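Local structure of trehalose-6-phosphate phosphatase (Cryptococcus neoformans, 5DX9) at residues P237-P242 against L258-L263. The protein is a trehalose-phosphatase of the HAD clan that carries a magnesium ion and a glycan in its pocket. Numbering follows the deposited sequence.
Sequences PVVMKP and LPDVEL
Met240 and Val261 face each other as a hydrogen-bonded pair of a short antiparallel ribbon, each giving its N-H to the carbonyl of the other. Met240 N reaches Val261 O at 2.7 Å, while Val261 N meets Met240 O at 3.0 Å. Two residues along each strand, Leu263 N donates to Val238 O over 2.8 Å. All three acceptors also receive a CA-H...O contact, from Val239 CA to Val261 O, Glu262 CA to Val238 O and Asp260 CA to Met240 O, giving each carbonyl oxygen a second, weaker partner. Next to the Met240/Val261 pair, Val239 and Glu262 form the non-hydrogen-bonded pair and turn to the exposed face. There Val239 spreads its two methyls, CG1 lying 3.7 Å from Asp260 CB and CG2 reaching Glu262 CG. Glu262 lies beside Pro237, its carboxylate against Pro237 CB. Lys241 and Asp260 likewise lie side by side, but Lys241 NZ and Asp260 OD2 stay 5.9 Å apart, so they meet through Lys241 CG and not as a salt bridge. On the other face Met240, modelled as selenomethionine, with CG anti to the backbone N (chi1 -176°) and an extended chain beyond, brings SE to 4.1 Å from Leu263 CD1. Past the strands, the Pro242 ring passes Leu258, Pro242 CG lying 3.9 Å from Leu258 CB. The ribbon is a two-stranded sheet of its own, apart from the mixed sheet of the HAD core, and joins the ends of an excursion containing helices 244-247 and 252-255. Met240 packs on Arg195 and Tyr199 of helix 190-200, and Pro242 and Leu258 also touch Tyr199, whose hydroxyl is hydrogen-bonded to Pro259 O, while Leu263 O is bonded to Arg266.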
# COMPACT_ATOMS: atom_id res chain seq x y z
N PRO A 237 20.63 16.43 -10.02
CA PRO A 237 19.23 16.16 -10.34
C PRO A 237 18.87 14.70 -10.09
O PRO A 237 19.62 13.81 -10.50
CB PRO A 237 19.13 16.49 -11.84
CG PRO A 237 20.43 17.18 -12.19
CD PRO A 237 21.44 16.65 -11.23
N VAL A 238 17.75 14.45 -9.41
CA VAL A 238 17.25 13.09 -9.27
C VAL A 238 16.28 12.80 -10.41
O VAL A 238 15.15 13.28 -10.42
CB VAL A 238 16.56 12.87 -7.91
CG1 VAL A 238 15.58 13.99 -7.63
CG2 VAL A 238 15.87 11.51 -7.89
N VAL A 239 16.75 12.01 -11.37
CA VAL A 239 15.96 11.70 -12.56
C VAL A 239 15.28 10.34 -12.42
O VAL A 239 15.85 9.40 -11.87
CB VAL A 239 16.84 11.70 -13.82
CG1 VAL A 239 16.03 11.25 -15.03
CG2 VAL A 239 17.43 13.09 -14.05
N MSE A 240 14.05 10.25 -12.92
CA MSE A 240 13.30 9.01 -12.85
C MSE A 240 12.72 8.60 -14.20
O MSE A 240 11.99 9.36 -14.83
CB MSE A 240 12.17 9.14 -11.83
CG MSE A 240 11.40 7.86 -11.62
SE MSE A 240 9.82 8.10 -10.51
CE MSE A 240 9.19 6.25 -10.56
N LYS A 241 13.06 7.39 -14.64
CA LYS A 241 12.47 6.82 -15.85
C LYS A 241 11.01 6.46 -15.60
O LYS A 241 10.61 6.25 -14.46
CB LYS A 241 13.24 5.58 -16.32
CG LYS A 241 14.73 5.78 -16.55
CD LYS A 241 15.32 4.57 -17.28
CE LYS A 241 16.84 4.59 -17.29
NZ LYS A 241 17.41 3.96 -16.07
N PRO A 242 10.22 6.38 -16.68
CA PRO A 242 8.83 5.90 -16.56
C PRO A 242 8.78 4.47 -16.03
O PRO A 242 9.34 3.57 -16.65
CB PRO A 242 8.31 5.98 -18.00
CG PRO A 242 9.18 7.00 -18.66
CD PRO A 242 10.53 6.85 -18.04
N LEU A 258 6.91 8.94 -23.57
CA LEU A 258 7.09 9.35 -22.18
C LEU A 258 8.54 9.67 -21.87
O LEU A 258 9.43 8.84 -22.08
CB LEU A 258 6.58 8.26 -21.23
CG LEU A 258 5.08 8.29 -20.90
CD1 LEU A 258 4.25 8.23 -22.17
CD2 LEU A 258 4.71 7.15 -19.97
N PRO A 259 8.79 10.89 -21.36
CA PRO A 259 10.13 11.37 -21.01
C PRO A 259 10.55 10.98 -19.60
O PRO A 259 9.71 10.60 -18.79
CB PRO A 259 9.97 12.89 -21.12
CG PRO A 259 8.57 13.12 -20.67
CD PRO A 259 7.77 11.93 -21.16
N ASP A 260 11.85 11.07 -19.33
CA ASP A 260 12.34 10.96 -17.97
C ASP A 260 11.98 12.23 -17.23
O ASP A 260 11.93 13.31 -17.82
CB ASP A 260 13.86 10.74 -17.95
CG ASP A 260 14.26 9.41 -18.56
OD1 ASP A 260 13.42 8.78 -19.23
OD2 ASP A 260 15.42 8.99 -18.36
N VAL A 261 11.71 12.12 -15.93
CA VAL A 261 11.33 13.29 -15.16
C VAL A 261 12.34 13.60 -14.06
O VAL A 261 12.98 12.70 -13.52
CB VAL A 261 9.94 13.12 -14.53
CG1 VAL A 261 10.02 12.26 -13.28
CG2 VAL A 261 9.34 14.47 -14.20
N GLU A 262 12.48 14.88 -13.74
CA GLU A 262 13.29 15.30 -12.59
C GLU A 262 12.41 15.43 -11.36
O GLU A 262 11.46 16.22 -11.35
CB GLU A 262 14.00 16.62 -12.87
CG GLU A 262 15.42 16.47 -13.39
CD GLU A 262 16.16 17.79 -13.40
OE1 GLU A 262 17.01 17.99 -14.30
OE2 GLU A 262 15.90 18.63 -12.51
N LEU A 263 12.71 14.65 -10.33
CA LEU A 263 11.93 14.68 -9.10
C LEU A 263 12.36 15.84 -8.20
O LEU A 263 13.54 16.15 -8.09
CB LEU A 263 12.06 13.36 -8.34
CG LEU A 263 11.56 12.11 -9.07
CD1 LEU A 263 11.65 10.89 -8.17
CD2 LEU A 263 10.14 12.32 -9.58